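Local coordinates for protein glutaredoxin 2 (Salmonella enterica subsp. enterica serovar Typhimurium, PDB 3IR4) that probably catalyses glutathione-dependent thiol-disulfide exchange, using a thioredoxin-like domain joined to a helical domain of the glutathione S-transferase type, at residues Y9-F14 and Q123-K128; R60-P63 and D67-H70; N101-P106 and A144-K149. All blocks are in the same frame, centred on the assembly; numbering follows the deposited sequence. Where two conformers were deposited one is given.

Overall arrangement
Interaction 1 joins the two domains of the chain beside bound glutathione, whereas each of the others stays within one domain: interaction 2 in the thioredoxin-like half, interaction 3 in the helical half. The centres of interactions 2 and 3 lie about 32 Å apart, on opposite sides of the chain's centre. Interaction 1 is buried and its direct contact is aromatic; polar bonds and a disulfide join its segments to glutathione. Partly buried, 60-63 with 67-70 adds a water bridge to its aliphatic packing; 101-106 with 144-149 is also partly buried and almost wholly aliphatic. Interactions 1 and 3 touch where F125 CE2 packs on L105 O at 3.8 Å, linking the domain interface to the helix packing.

Interaction 1 (Y9-F14 and Q123-K128). With GSH (glutathione), chain B.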
# COMPACT_ATOMS: atom_id res chain seq x y z
N TYR A 9 -7.35 5.68 2.89
CA TYR A 9 -6.32 6.74 2.87
C TYR A 9 -5.40 6.32 1.71
O TYR A 9 -5.02 5.15 1.62
CB TYR A 9 -5.51 6.81 4.15
CG TYR A 9 -6.32 7.01 5.40
CD1 TYR A 9 -7.44 7.82 5.42
CD2 TYR A 9 -5.92 6.39 6.57
CE1 TYR A 9 -8.20 7.95 6.61
CE2 TYR A 9 -6.65 6.53 7.73
CZ TYR A 9 -7.81 7.29 7.75
OH TYR A 9 -8.53 7.37 8.91
N ASP A 10 -5.05 7.25 0.84
CA ASP A 10 -4.23 6.94 -0.33
C ASP A 10 -2.84 6.41 0.01
O ASP A 10 -2.31 5.55 -0.69
CB ASP A 10 -4.20 8.18 -1.25
CG ASP A 10 -3.56 7.94 -2.61
OD1 ASP A 10 -3.52 6.80 -3.10
OD2 ASP A 10 -3.16 8.94 -3.20
N HIS A 11 -2.24 6.90 1.09
CA HIS A 11 -0.90 6.46 1.47
C HIS A 11 -0.88 5.06 2.11
O HIS A 11 0.18 4.45 2.22
CB HIS A 11 -0.27 7.41 2.50
CG HIS A 11 -0.74 7.20 3.91
ND1 HIS A 11 -1.81 7.88 4.45
CD2 HIS A 11 -0.26 6.41 4.91
CE1 HIS A 11 -1.98 7.50 5.71
NE2 HIS A 11 -1.06 6.60 6.00
N CYS A 12 -2.03 4.57 2.55
CA CYS A 12 -2.08 3.39 3.40
C CYS A 12 -1.85 2.11 2.61
O CYS A 12 -2.59 1.87 1.68
CB CYS A 12 -3.45 3.34 4.11
SG CYS A 12 -3.71 1.80 5.04
N PRO A 13 -0.82 1.32 2.96
CA PRO A 13 -0.57 0.12 2.18
C PRO A 13 -1.71 -0.89 2.24
O PRO A 13 -1.96 -1.62 1.27
CB PRO A 13 0.74 -0.41 2.78
CG PRO A 13 0.77 0.09 4.15
CD PRO A 13 0.14 1.44 4.07
N PHE A 14 -2.43 -0.94 3.36
CA PHE A 14 -3.58 -1.85 3.45
C PHE A 14 -4.67 -1.45 2.46
O PHE A 14 -5.37 -2.30 1.92
CB PHE A 14 -4.09 -1.88 4.89
CG PHE A 14 -3.07 -2.36 5.88
CD1 PHE A 14 -2.37 -1.46 6.67
CD2 PHE A 14 -2.73 -3.69 5.94
CE1 PHE A 14 -1.43 -1.93 7.58
CE2 PHE A 14 -1.77 -4.14 6.85
CZ PHE A 14 -1.12 -3.25 7.66
N GLN A 123 -1.82 17.65 10.55
CA GLN A 123 -1.30 17.74 11.90
C GLN A 123 -1.64 16.50 12.72
O GLN A 123 -0.82 16.00 13.52
CB GLN A 123 -1.79 18.99 12.61
CG GLN A 123 -1.25 19.11 14.04
CD GLN A 123 -1.82 20.29 14.75
OE1 GLN A 123 -2.68 20.14 15.61
NE2 GLN A 123 -1.40 21.47 14.38
N TYR A 124 -2.88 16.03 12.58
CA TYR A 124 -3.34 14.82 13.28
C TYR A 124 -2.40 13.64 13.00
O TYR A 124 -1.99 12.92 13.90
CB TYR A 124 -4.76 14.49 12.82
CG TYR A 124 -5.32 13.22 13.39
CD1 TYR A 124 -5.14 12.02 12.72
CD2 TYR A 124 -6.08 13.22 14.53
CE1 TYR A 124 -5.67 10.84 13.20
CE2 TYR A 124 -6.59 12.03 15.04
CZ TYR A 124 -6.37 10.84 14.36
OH TYR A 124 -6.88 9.61 14.77
N PHE A 125 -2.06 13.46 11.73
CA PHE A 125 -1.15 12.39 11.33
C PHE A 125 0.24 12.54 11.93
O PHE A 125 0.79 11.60 12.51
CB PHE A 125 -1.06 12.36 9.79
CG PHE A 125 -0.16 11.28 9.25
CD1 PHE A 125 -0.61 9.97 9.12
CD2 PHE A 125 1.14 11.56 8.85
CE1 PHE A 125 0.19 9.00 8.59
CE2 PHE A 125 1.96 10.57 8.34
CZ PHE A 125 1.48 9.29 8.21
N ILE A 126 0.80 13.74 11.82
CA ILE A 126 2.13 13.98 12.33
C ILE A 126 2.20 13.68 13.83
O ILE A 126 3.11 13.01 14.32
CB ILE A 126 2.52 15.46 12.05
CG1 ILE A 126 2.69 15.73 10.55
CG2 ILE A 126 3.80 15.83 12.82
CD1 ILE A 126 2.67 17.19 10.14
N ARG A 127 1.25 14.23 14.56
CA ARG A 127 1.24 14.09 16.01
C ARG A 127 1.16 12.64 16.40
O ARG A 127 1.88 12.19 17.30
CB ARG A 127 0.12 14.90 16.65
CG ARG A 127 0.35 16.37 16.50
CD ARG A 127 -0.26 17.17 17.53
NE ARG A 127 0.34 18.49 17.57
CZ ARG A 127 -0.22 19.51 18.18
NH1 ARG A 127 -1.38 19.35 18.81
NH2 ARG A 127 0.37 20.70 18.15
N LYS A 128 0.27 11.89 15.77
CA LYS A 128 0.08 10.50 16.11
C LYS A 128 1.32 9.66 15.83
O LYS A 128 1.73 8.87 16.66
CB LYS A 128 -1.09 9.95 15.31
CG LYS A 128 -1.33 8.49 15.54
CD LYS A 128 -2.34 7.94 14.60
CE LYS A 128 -3.67 8.41 14.94
NZ LYS A 128 -4.58 7.77 13.97
N1 GSH B . -5.71 -5.10 9.77
CA1 GSH B . -6.13 -3.93 8.97
C1 GSH B . -6.27 -4.33 7.53
O11 GSH B . -5.58 -5.31 7.13
O12 GSH B . -7.04 -3.67 6.80
CB1 GSH B . -5.09 -2.83 9.15
CG1 GSH B . -5.59 -1.51 8.58
CD1 GSH B . -4.81 -0.29 9.04
OE1 GSH B . -3.72 -0.45 9.82
N2 GSH B . -5.18 0.89 8.63
CA2 GSH B . -4.65 2.15 9.13
C2 GSH B . -5.68 2.85 9.95
O2 GSH B . -6.96 2.79 9.58
CB2 GSH B . -4.17 3.06 7.98
SG2 GSH B . -2.76 2.44 7.01
N3 GSH B . -5.30 3.56 10.99
CA3 GSH B . -6.24 4.03 11.98
C3 GSH B . -6.22 5.51 11.98
O31 GSH B . -5.68 6.12 11.01
O32 GSH B . -6.77 6.10 12.95
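At the interface between the thioredoxin-like and helical domains, beside the glutathione site, the edge of the F125 ring is turned toward the face of the H11 imidazole. The evidence for an offset edge-to-face pair is a plane angle of 71° with centroids 5.2 Å apart; the nearest atoms, H11 NE2 and F125 CE1, are separated by 3.7 Å. H11 reaches F125 with CG set between its own backbone N and carbonyl carbon (chi1 80°), while H11 ND1 is hydrogen-bonded to E115, which limits rotation of the imidazole. F108 and F116 meet the same ring, making the junction strongly aromatic.

C12 occupies the N-cap position of helix 13-25, consistent with the first cysteine of a thioredoxin-type CxxC motif, and its SG is covalently bonded to GSH SG2 at 2.3 Å, a mixed disulfide somewhat longer than the usual S-S bond. The ligand then spans the two segments. Over one face of the F14 ring, GSH CB1 stands 3.8 Å above the plane, near its centre. At the other end of the ligand, K128 NZ lies 2.9 Å from GSH O32 and donates to Y124 OH at 3.1 Å. The lysine ammonium probably offsets the charge of the glycyl carboxylate. Y9 meets that carboxylate by its ring edge, with CE2 3.4 Å from GSH O31, and its OH is hydrogen-bonded to K49.

Interaction 2 (R60-P63 and D67-H70)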
# COMPACT_ATOMS: atom_id res chain seq x y z
N ARG A 60 -23.86 -3.42 3.01
CA ARG A 60 -23.11 -3.75 4.23
C ARG A 60 -21.60 -3.50 4.01
O ARG A 60 -21.09 -3.51 2.88
CB ARG A 60 -23.39 -5.17 4.69
CG ARG A 60 -24.81 -5.37 5.11
CD ARG A 60 -25.02 -6.74 5.69
NE ARG A 60 -26.37 -6.87 6.22
CZ ARG A 60 -27.44 -7.19 5.51
NH1 ARG A 60 -28.61 -7.24 6.12
NH2 ARG A 60 -27.38 -7.46 4.21
N TYR A 61 -20.90 -3.32 5.12
CA TYR A 61 -19.51 -2.96 5.11
C TYR A 61 -18.61 -4.11 5.51
O TYR A 61 -18.96 -4.92 6.37
CB TYR A 61 -19.29 -1.79 6.05
CG TYR A 61 -20.07 -0.55 5.69
CD1 TYR A 61 -21.21 -0.16 6.40
CD2 TYR A 61 -19.67 0.24 4.63
CE1 TYR A 61 -21.91 0.97 6.06
CE2 TYR A 61 -20.37 1.37 4.28
CZ TYR A 61 -21.49 1.73 5.00
OH TYR A 61 -22.19 2.86 4.70
N LEU A 62 -17.44 -4.17 4.90
CA LEU A 62 -16.45 -5.19 5.18
C LEU A 62 -15.09 -4.54 5.38
O LEU A 62 -14.52 -4.00 4.43
CB LEU A 62 -16.37 -6.17 3.99
CG LEU A 62 -15.36 -7.32 4.08
CD1 LEU A 62 -15.71 -8.31 5.16
CD2 LEU A 62 -15.23 -8.06 2.73
N PRO A 63 -14.55 -4.60 6.60
CA PRO A 63 -13.19 -4.14 6.84
C PRO A 63 -12.21 -5.31 6.64
O PRO A 63 -12.62 -6.43 6.35
CB PRO A 63 -13.24 -3.72 8.30
CG PRO A 63 -14.19 -4.70 8.89
CD PRO A 63 -15.19 -5.04 7.84
N ASP A 67 -9.44 -9.69 3.87
CA ASP A 67 -10.81 -10.16 3.70
C ASP A 67 -11.44 -9.52 2.47
O ASP A 67 -12.16 -10.18 1.74
CB ASP A 67 -11.65 -9.92 4.93
CG ASP A 67 -11.20 -10.76 6.11
OD1 ASP A 67 -10.37 -11.69 5.96
OD2 ASP A 67 -11.65 -10.47 7.23
N ILE A 68 -11.19 -8.23 2.26
CA ILE A 68 -11.66 -7.54 1.08
C ILE A 68 -11.03 -8.19 -0.16
O ILE A 68 -11.71 -8.45 -1.14
CB ILE A 68 -11.33 -6.04 1.16
CG1 ILE A 68 -12.08 -5.40 2.32
CG2 ILE A 68 -11.62 -5.34 -0.16
CD1 ILE A 68 -11.59 -4.01 2.66
N VAL A 69 -9.72 -8.38 -0.16
CA VAL A 69 -9.01 -8.97 -1.28
C VAL A 69 -9.67 -10.28 -1.69
O VAL A 69 -9.97 -10.49 -2.85
CB VAL A 69 -7.51 -9.16 -0.93
CG1 VAL A 69 -6.82 -10.12 -1.92
CG2 VAL A 69 -6.78 -7.80 -0.91
N HIS A 70 -9.84 -11.17 -0.73
CA HIS A 70 -10.41 -12.49 -1.07
C HIS A 70 -11.87 -12.44 -1.47
O HIS A 70 -12.27 -13.13 -2.39
CB HIS A 70 -10.15 -13.47 0.03
CG HIS A 70 -8.71 -13.84 0.17
ND1 HIS A 70 -7.98 -13.58 1.31
CD2 HIS A 70 -7.86 -14.43 -0.70
CE1 HIS A 70 -6.74 -14.01 1.13
NE2 HIS A 70 -6.64 -14.52 -0.09
O HOH W 1 -13.42 -8.55 7.89
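L62 and I68 form the tight side of this contact, the aliphatic ends of a strand residue and a helix residue lying alongside each other and pointing opposite ways. L62 CD2 comes within 4.1 Å of I68 CG1, and the same methyl lies 3.9 Å from the backbone D67 O, so one leucine branch packs on both the side chain and the main chain of the helix. With CG anti to the L62 backbone N (chi1 179°), the isobutyl group extends from the strand toward helix 65-74. I68 answers with its longer branch: CG1 lies beside its backbone N (chi1 -64°), and CD1 ends 3.4 Å from L62 O, a van der Waals approach of a methyl to a carbonyl oxygen. Beyond the two segments, I68 also packs on L54 of the neighbouring strand and A18 of helix 13-25, in keeping with its buried position.

The looser side lies at P63 and D67, where no direct hydrogen bond crosses. D67 CB stays 3.9 Å from P63 O, and a water joins the polar groups instead, donating at 2.7 Å to P63 O and at 2.7 Å to D67 OD2. The two acceptors thus share one solvent molecule, and D67 itself is exposed. L62 is also held by backbone hydrogen bonding to L54 of strand 53-55; strand 61-63 is one of the two edge strands of the sheet. This strand followed directly by a helix packed on the sheet is the closing beta-alpha unit of the thioredoxin fold, as in glutaredoxins and glutathione S-transferase N-terminal domains.

Interaction 3 (N101-P106 and A144-K149); sequences NQLLLP and AGLIKK
L103 of helix 101-108 meets L146 of helix 143-160 where the CA atoms of the two segments come nearest, 6.9 Å apart. From its CB, set toward the partner helix, the L103 chain leads to CG, which lies 3.7 Å from L146 CB. There it divides. CD1 runs along the backbone side of the partner, 4.0 Å from L146 O, whereas CD2 makes the tighter contact, 3.6 Å from L146 CB, and also reaches I147 CG1 at 4.1 Å. One methyl therefore bridges two successive residues of the opposing helix. The two leucines interdigitate, each running back past the other, while L103 and I147 cross at about a right angle.

L146 spreads its own methyls toward Q102, the residue before L103. Its CD1 lies 3.8 Å from Q102 CB, and its CD2 lies 3.8 Å from Q102 OE1. CG of Q102 sits beside its backbone N (chi1 -66°), and the extended chain beyond it carries the amide across the leucine tip; this is a packing contact without a hydrogen bond. V188 touches both L103 and I147 from a nearby loop.

The segment axes approach to 10.1 Å with a signed crossing angle of -118°, a steep crossing. Here it joins two helices of the all-helical C-terminal domain characteristic of the glutathione S-transferase fold.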
# COMPACT_ATOMS: atom_id res chain seq x y z
N ASN A 101 9.33 2.55 7.68
CA ASN A 101 8.52 3.69 8.04
C ASN A 101 9.38 4.90 8.43
O ASN A 101 8.86 6.01 8.42
CB ASN A 101 7.50 3.37 9.10
CG ASN A 101 6.22 2.88 8.52
OD1 ASN A 101 6.01 3.00 7.31
ND2 ASN A 101 5.33 2.38 9.36
N GLN A 102 10.66 4.69 8.78
CA GLN A 102 11.53 5.84 9.03
C GLN A 102 11.75 6.64 7.75
O GLN A 102 12.03 7.82 7.83
CB GLN A 102 12.82 5.42 9.66
CG GLN A 102 12.63 4.86 11.04
CD GLN A 102 13.92 4.68 11.81
OE1 GLN A 102 15.00 4.59 11.25
NE2 GLN A 102 13.80 4.61 13.12
N LEU A 103 11.66 6.00 6.59
CA LEU A 103 11.66 6.69 5.31
C LEU A 103 10.25 7.20 4.96
O LEU A 103 10.08 8.31 4.46
CB LEU A 103 12.14 5.76 4.19
CG LEU A 103 13.63 5.43 4.16
CD1 LEU A 103 13.88 4.33 3.16
CD2 LEU A 103 14.45 6.72 3.80
N LEU A 104 9.25 6.35 5.14
CA LEU A 104 7.92 6.66 4.60
C LEU A 104 7.11 7.68 5.37
O LEU A 104 6.56 8.59 4.77
CB LEU A 104 7.09 5.37 4.39
CG LEU A 104 7.68 4.36 3.41
CD1 LEU A 104 6.81 3.08 3.42
CD2 LEU A 104 7.80 4.93 2.03
N LEU A 105 6.99 7.53 6.67
CA LEU A 105 6.07 8.39 7.42
C LEU A 105 6.41 9.88 7.31
O LEU A 105 5.50 10.68 7.09
CB LEU A 105 5.94 7.93 8.88
CG LEU A 105 5.44 6.49 9.11
CD1 LEU A 105 5.42 6.20 10.58
CD2 LEU A 105 4.09 6.22 8.47
N PRO A 106 7.70 10.26 7.43
CA PRO A 106 7.98 11.67 7.31
C PRO A 106 7.65 12.23 5.94
O PRO A 106 7.33 13.40 5.82
CB PRO A 106 9.49 11.75 7.60
CG PRO A 106 9.81 10.56 8.39
CD PRO A 106 8.91 9.50 7.81
N ALA A 144 20.17 9.20 4.15
CA ALA A 144 21.23 8.61 3.30
C ALA A 144 21.45 7.15 3.68
O ALA A 144 21.50 6.26 2.84
CB ALA A 144 22.53 9.40 3.42
N GLY A 145 21.61 6.89 4.97
CA GLY A 145 21.83 5.53 5.42
C GLY A 145 20.63 4.62 5.19
O GLY A 145 20.77 3.45 4.84
N LEU A 146 19.43 5.15 5.40
CA LEU A 146 18.21 4.37 5.20
C LEU A 146 18.04 4.02 3.73
O LEU A 146 17.62 2.91 3.40
CB LEU A 146 16.99 5.13 5.72
CG LEU A 146 16.90 5.24 7.24
CD1 LEU A 146 15.92 6.34 7.63
CD2 LEU A 146 16.45 3.92 7.84
N ILE A 147 18.33 4.97 2.85
CA ILE A 147 18.26 4.75 1.40
C ILE A 147 19.24 3.68 0.97
O ILE A 147 18.93 2.79 0.13
CB ILE A 147 18.47 6.08 0.63
CG1 ILE A 147 17.23 6.99 0.81
CG2 ILE A 147 18.79 5.83 -0.86
CD1 ILE A 147 17.42 8.45 0.43
N LYS A 148 20.44 3.70 1.53
CA LYS A 148 21.41 2.66 1.20
C LYS A 148 20.93 1.29 1.69
O LYS A 148 21.12 0.28 1.02
CB LYS A 148 22.77 3.03 1.83
CG LYS A 148 23.90 2.04 1.55
CD LYS A 148 25.22 2.46 2.18
CE LYS A 148 26.35 1.51 1.82
NZ LYS A 148 26.72 1.64 0.40
N LYS A 149 20.31 1.26 2.88
CA LYS A 149 19.74 0.02 3.42
C LYS A 149 18.67 -0.56 2.52
O LYS A 149 18.72 -1.74 2.18
CB LYS A 149 19.13 0.21 4.83
CG LYS A 149 20.10 0.16 6.03
CD LYS A 149 19.40 0.48 7.36
CE LYS A 149 18.24 -0.45 7.64
NZ LYS A 149 18.73 -1.85 7.75